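Local coordinates for protein NS6 protease (Murine norovirus 1, PDB 4ASH) that probably cleaves the viral polyprotein into its mature non-structural proteins, acting as a trypsin-like cysteine protease, at residues H25-K31 with D56-F62; V74-G78 with A172-E176. The protein carries 1 engineered substitution. The contacts are given in a common frame with arbitrary orientation. Numbering follows the deposited sequence.

How the contacts relate
Contacts 1 and 2 lie about 11 Å apart, centre to centre, in the two halves of a trypsin-like protease. Contact 1 pairs neighbouring strands of the N-terminal antiparallel sheet. Contact 2 joins the end of the short strand 74-75 to the loop after strand 168-172, both strands belonging to the second sheet. Along the chain they come in series: 25-31 and 56-62 first, then 74-78, and 172-176 after most of the second sheet. They meet chiefly at F57, whose CB lies 3.3 Å from T173 O and whose CE1 lies 3.4 Å from H174 CB, with D56 C 4.0 Å from A172 CB. Here the N-terminal sheet packs directly on the C-terminal half.

Contact 1 of 2, residues H25-K31 with D56-F62; sequences HVFITAK and DFLKYYF
This is an antiparallel strand pair inside the five-stranded N-terminal sheet, where strands 26-30 and 57-62 run side by side, axes 4.7 Å apart at 160°. Hydrogen-bonded pairs F27-Y60 (F27 N to Y60 O 3.0 Å, Y60 N to F27 O 2.8 Å) and T29-L58 (2.9 Å each way, N to O) alternate with the non-hydrogen-bonded pairs V26-Y61, I28-K59 and A30-F57. F62 N to H25 O and K31 N to D56 O, both 2.8 Å, extend the bonding to the ends; H25 ND1 (chi1 m) also donates to F62 O at 2.8 Å. F27, T29, L58 and Y60 share one face, F27 CD2 lying 4.1 Å from Y60 CD1, with F14 against both rings. On the face of V26, I28, K59 and Y61, I28 CG2 packs 3.7 Å from F57 CZ and I28 reaches V155 and V158. The D56 carboxylate turns to H32, its OD2 hydrogen-bonded to H32 ND1, consistent with the histidine-acid pair of a chymotrypsin-like catalytic triad.

Contact 2 of 2, residues V74-G78 with A172-E176; sequences VLENG and ATHGE
N77, the centre of an inverse gamma turn (phi/psi -88/81) with a weak G78 N to E76 O bond (3.2 Å), reaches across to hydrogen-bond 172-176: with chi1 t, its OD1 accepts from G175 N at 2.9 Å. The same oxygen sits over one face of the H174 ring and 3.2 Å from T173 OG1. Two waters bridge the segments, making this a water-mediated loop junction in the C-terminal half. One donates to L75 O (2.8 Å) and is hydrogen-bonded to H174 NE2 (2.7 Å); the other donates to E76 O (2.7 Å) and accepts from H174 N (3.0 Å). The CA-to-CB bond of H174 (chi1 p) points toward 74-78, and its CD2 lies 4.0 Å from L75 CG and 3.7 Å from E76 O, while T173 CG2 packs 3.6 Å from G78 N. A CB at G175 would clash with N77 ND2, and G78 has a positive phi of 69°, which suits glycine. CA atoms come nearest at N77 and T173, 5.5 Å apart. Segment 74-78 begins with strand 74-75 beside strand 152-162, E76 forming a salt bridge with K149; 172-176 starts at the last residue of strand 168-172, between strands 114-123 and 152-162, and H174 meets F57 of strand 57-62.

Contact 1 of 2, residues H25-K31 with D56-F62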
loop_
_atom_site.group_PDB
_atom_site.type_symbol
_atom_site.label_atom_id
_atom_site.label_comp_id
_atom_site.label_asym_id
_atom_site.label_seq_id
_atom_site.Cartn_x
_atom_site.Cartn_y
_atom_site.Cartn_z
ATOM N N HIS A 25 -15.321 3.233 2.277
ATOM C CA HIS A 25 -15.326 4.309 1.287
ATOM C C HIS A 25 -13.974 4.505 0.601
ATOM O O HIS A 25 -13.907 5.152 -0.436
ATOM C CB HIS A 25 -15.690 5.653 1.957
ATOM C CG HIS A 25 -17.077 5.702 2.529
ATOM N ND1 HIS A 25 -18.125 6.327 1.887
ATOM C CD2 HIS A 25 -17.580 5.226 3.693
ATOM C CE1 HIS A 25 -19.220 6.219 2.623
ATOM N NE2 HIS A 25 -18.916 5.559 3.728
ATOM N N VAL A 26 -12.898 3.982 1.188
ATOM C CA VAL A 26 -11.554 4.356 0.739
ATOM C C VAL A 26 -10.754 3.137 0.328
ATOM O O VAL A 26 -10.586 2.199 1.107
ATOM C CB VAL A 26 -10.763 5.147 1.821
ATOM C CG1 VAL A 26 -9.330 5.381 1.362
ATOM C CG2 VAL A 26 -11.428 6.483 2.112
ATOM N N PHE A 27 -10.266 3.171 -0.907
ATOM C CA PHE A 27 -9.502 2.069 -1.497
ATOM C C PHE A 27 -8.173 2.620 -1.981
ATOM O O PHE A 27 -8.139 3.598 -2.743
ATOM C CB PHE A 27 -10.302 1.470 -2.657
ATOM C CG PHE A 27 -9.660 0.262 -3.289
ATOM C CD1 PHE A 27 -9.735 -0.979 -2.673
ATOM C CD2 PHE A 27 -9.004 0.369 -4.502
ATOM C CE1 PHE A 27 -9.161 -2.095 -3.256
ATOM C CE2 PHE A 27 -8.421 -0.752 -5.093
ATOM C CZ PHE A 27 -8.505 -1.979 -4.467
ATOM N N ILE A 28 -7.075 2.017 -1.523
ATOM C CA ILE A 28 -5.745 2.476 -1.905
ATOM C C ILE A 28 -5.008 1.411 -2.723
ATOM O O ILE A 28 -5.237 0.209 -2.549
ATOM C CB ILE A 28 -4.892 2.899 -0.683
ATOM C CG1 ILE A 28 -4.578 1.704 0.241
ATOM C CG2 ILE A 28 -5.579 4.052 0.053
ATOM C CD1 ILE A 28 -3.642 2.084 1.429
ATOM N N THR A 29 -4.127 1.859 -3.614
ATOM C CA THR A 29 -3.391 0.934 -4.475
ATOM C C THR A 29 -2.119 1.625 -4.977
ATOM O O THR A 29 -1.871 2.792 -4.683
ATOM C CB THR A 29 -4.265 0.463 -5.678
ATOM O OG1 THR A 29 -3.579 -0.561 -6.423
ATOM C CG2 THR A 29 -4.572 1.618 -6.606
ATOM N N ALA A 30 -1.322 0.892 -5.744
ATOM C CA ALA A 30 -0.166 1.446 -6.421
ATOM C C ALA A 30 -0.629 2.045 -7.744
ATOM O O ALA A 30 -1.286 1.378 -8.536
ATOM C CB ALA A 30 0.864 0.351 -6.668
ATOM N N LYS A 31 -0.293 3.303 -7.987
ATOM C CA LYS A 31 -0.665 3.950 -9.238
ATOM C C LYS A 31 -0.332 3.108 -10.474
ATOM O O LYS A 31 -1.148 2.981 -11.400
ATOM C CB LYS A 31 -0.022 5.341 -9.344
ATOM C CG LYS A 31 -0.522 6.123 -10.547
ATOM C CD LYS A 31 0.107 7.499 -10.633
ATOM C CE LYS A 31 -0.476 8.279 -11.801
ATOM N NZ LYS A 31 -0.173 9.736 -11.699
ATOM N N ASP A 56 3.581 7.211 -6.580
ATOM C CA ASP A 56 2.981 5.934 -6.995
ATOM C C ASP A 56 1.887 5.458 -6.036
ATOM O O ASP A 56 1.511 4.283 -6.038
ATOM C CB ASP A 56 4.052 4.846 -7.152
ATOM C CG ASP A 56 3.578 3.679 -8.024
ATOM O OD1 ASP A 56 2.858 3.917 -9.010
ATOM O OD2 ASP A 56 3.934 2.525 -7.727
ATOM N N PHE A 57 1.392 6.372 -5.210
ATOM C CA PHE A 57 0.282 6.067 -4.310
ATOM C C PHE A 57 -1.027 6.575 -4.900
ATOM O O PHE A 57 -1.128 7.742 -5.270
ATOM C CB PHE A 57 0.527 6.731 -2.959
ATOM C CG PHE A 57 -0.423 6.293 -1.878
ATOM C CD1 PHE A 57 -1.640 6.929 -1.702
ATOM C CD2 PHE A 57 -0.089 5.239 -1.036
ATOM C CE1 PHE A 57 -2.504 6.532 -0.692
ATOM C CE2 PHE A 57 -0.958 4.827 -0.037
ATOM C CZ PHE A 57 -2.158 5.473 0.134
ATOM N N LEU A 58 -2.040 5.717 -4.965
ATOM C CA LEU A 58 -3.321 6.114 -5.531
ATOM C C LEU A 58 -4.467 5.823 -4.558
ATOM O O LEU A 58 -4.552 4.728 -4.001
ATOM C CB LEU A 58 -3.532 5.371 -6.855
ATOM C CG LEU A 58 -4.671 5.825 -7.755
ATOM C CD1 LEU A 58 -4.442 7.259 -8.205
ATOM C CD2 LEU A 58 -4.759 4.893 -8.954
ATOM N N LYS A 59 -5.343 6.804 -4.346
ATOM C CA LYS A 59 -6.461 6.638 -3.428
ATOM C C LYS A 59 -7.774 6.964 -4.118
ATOM O O LYS A 59 -7.910 8.012 -4.751
ATOM C CB LYS A 59 -6.277 7.527 -2.190
ATOM C CG LYS A 59 -7.447 7.498 -1.202
ATOM C CD LYS A 59 -7.048 8.092 0.139
ATOM C CE LYS A 59 -6.714 9.578 0.032
ATOM N NZ LYS A 59 -7.896 10.392 -0.367
ATOM N N TYR A 60 -8.733 6.057 -3.981
ATOM C CA TYR A 60 -10.088 6.254 -4.478
ATOM C C TYR A 60 -11.008 6.488 -3.307
ATOM O O TYR A 60 -10.953 5.749 -2.322
ATOM C CB TYR A 60 -10.572 4.993 -5.195
ATOM C CG TYR A 60 -9.804 4.639 -6.435
ATOM C CD1 TYR A 60 -8.590 3.973 -6.350
ATOM C CD2 TYR A 60 -10.312 4.923 -7.688
ATOM C CE1 TYR A 60 -7.883 3.624 -7.494
ATOM C CE2 TYR A 60 -9.613 4.576 -8.838
ATOM C CZ TYR A 60 -8.400 3.929 -8.730
ATOM O OH TYR A 60 -7.706 3.560 -9.868
ATOM N N TYR A 61 -11.847 7.515 -3.408
ATOM C CA TYR A 61 -12.865 7.759 -2.400
ATOM C C TYR A 61 -14.264 7.654 -3.007
ATOM O O TYR A 61 -14.589 8.352 -3.972
ATOM C CB TYR A 61 -12.671 9.132 -1.736
ATOM C CG TYR A 61 -13.863 9.505 -0.874
ATOM C CD1 TYR A 61 -14.021 8.962 0.397
ATOM C CD2 TYR A 61 -14.858 10.340 -1.356
ATOM C CE1 TYR A 61 -15.132 9.267 1.180
ATOM C CE2 TYR A 61 -15.971 10.654 -0.581
ATOM C CZ TYR A 61 -16.100 10.116 0.683
ATOM O OH TYR A 61 -17.195 10.436 1.455
ATOM N N PHE A 62 -15.085 6.785 -2.427
ATOM C CA PHE A 62 -16.437 6.540 -2.913
ATOM C C PHE A 62 -17.437 7.233 -2.002
ATOM O O PHE A 62 -17.462 6.981 -0.800
ATOM C CB PHE A 62 -16.717 5.031 -2.959
ATOM C CG PHE A 62 -15.837 4.281 -3.920
ATOM C CD1 PHE A 62 -14.565 3.876 -3.540
ATOM C CD2 PHE A 62 -16.280 3.983 -5.206
ATOM C CE1 PHE A 62 -13.739 3.186 -4.416
ATOM C CE2 PHE A 62 -15.462 3.302 -6.086
ATOM C CZ PHE A 62 -14.188 2.909 -5.693
#

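Contact 2 of 2, residues V74-G78 with A172-E176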
loop_
_atom_site.group_PDB
_atom_site.type_symbol
_atom_site.label_atom_id
_atom_site.label_comp_id
_atom_site.label_asym_id
_atom_site.label_seq_id
_atom_site.Cartn_x
_atom_site.Cartn_y
_atom_site.Cartn_z
ATOM N N VAL A 74 -7.011 3.442 10.381
ATOM C CA VAL A 74 -6.132 4.587 10.253
ATOM C C VAL A 74 -5.177 4.392 9.077
ATOM O O VAL A 74 -4.556 3.339 8.947
ATOM C CB VAL A 74 -5.297 4.750 11.528
ATOM C CG1 VAL A 74 -4.203 5.775 11.331
ATOM C CG2 VAL A 74 -6.193 5.150 12.692
ATOM N N LEU A 75 -5.083 5.403 8.220
ATOM C CA LEU A 75 -4.035 5.452 7.202
ATOM C C LEU A 75 -2.993 6.484 7.629
ATOM O O LEU A 75 -3.305 7.670 7.780
ATOM C CB LEU A 75 -4.628 5.836 5.842
ATOM C CG LEU A 75 -3.654 6.159 4.706
ATOM C CD1 LEU A 75 -2.799 4.950 4.366
ATOM C CD2 LEU A 75 -4.414 6.645 3.483
ATOM N N GLU A 76 -1.765 6.017 7.843
ATOM C CA GLU A 76 -0.641 6.891 8.175
ATOM C C GLU A 76 0.244 7.143 6.965
ATOM O O GLU A 76 0.234 6.376 6.015
ATOM C CB GLU A 76 0.180 6.277 9.309
ATOM C CG GLU A 76 -0.450 6.515 10.683
ATOM C CD GLU A 76 0.406 6.000 11.829
ATOM O OE1 GLU A 76 1.450 5.360 11.567
ATOM O OE2 GLU A 76 0.032 6.237 12.998
ATOM N N ASN A 77 1.001 8.231 6.998
ATOM C CA ASN A 77 1.996 8.505 5.981
ATOM C C ASN A 77 3.303 7.838 6.386
ATOM O O ASN A 77 4.212 8.493 6.930
ATOM C CB ASN A 77 2.215 10.023 5.864
ATOM C CG ASN A 77 3.114 10.387 4.702
ATOM O OD1 ASN A 77 3.098 9.734 3.660
ATOM N ND2 ASN A 77 3.896 11.444 4.870
ATOM N N GLY A 78 3.413 6.536 6.131
ATOM C CA GLY A 78 4.552 5.789 6.615
ATOM C C GLY A 78 4.532 5.657 8.126
ATOM O O GLY A 78 3.510 5.891 8.773
ATOM N N ALA A 172 5.004 2.741 -1.219
ATOM C CA ALA A 172 4.609 4.104 -1.532
ATOM C C ALA A 172 3.705 4.595 -0.416
ATOM O O ALA A 172 2.887 3.834 0.100
ATOM C CB ALA A 172 3.902 4.164 -2.877
ATOM N N THR A 173 3.899 5.851 -0.013
ATOM C CA THR A 173 3.056 6.464 1.011
ATOM C C THR A 173 2.271 7.625 0.416
ATOM O O THR A 173 2.549 8.078 -0.690
ATOM C CB THR A 173 3.895 6.945 2.198
ATOM O OG1 THR A 173 4.859 7.899 1.738
ATOM C CG2 THR A 173 4.630 5.769 2.834
ATOM N N HIS A 174 1.286 8.126 1.159
ATOM C CA HIS A 174 0.322 9.058 0.580
ATOM C C HIS A 174 0.740 10.528 0.533
ATOM O O HIS A 174 0.217 11.304 -0.275
ATOM C CB HIS A 174 -1.036 8.925 1.279
ATOM C CG HIS A 174 -1.098 9.586 2.622
ATOM N ND1 HIS A 174 -1.202 10.955 2.780
ATOM C CD2 HIS A 174 -1.093 9.066 3.872
ATOM C CE1 HIS A 174 -1.249 11.246 4.068
ATOM N NE2 HIS A 174 -1.193 10.114 4.756
ATOM N N GLY A 175 1.670 10.908 1.392
ATOM C CA GLY A 175 2.019 12.314 1.530
ATOM C C GLY A 175 3.341 12.703 0.894
ATOM O O GLY A 175 4.126 11.843 0.463
ATOM N N GLU A 176 3.567 14.009 0.807
ATOM C CA GLU A 176 4.887 14.522 0.493
ATOM C C GLU A 176 5.475 15.091 1.764
ATOM O O GLU A 176 4.767 15.693 2.575
ATOM C CB GLU A 176 4.828 15.580 -0.612
ATOM C CG GLU A 176 4.600 14.991 -1.979
ATOM C CD GLU A 176 4.945 15.938 -3.107
ATOM O OE1 GLU A 176 6.152 16.116 -3.386
ATOM O OE2 GLU A 176 4.006 16.500 -3.711
HETATM O O HOH W 1 -2.084 10.098 7.336
HETATM O O HOH W 2 0.729 6.161 3.364
#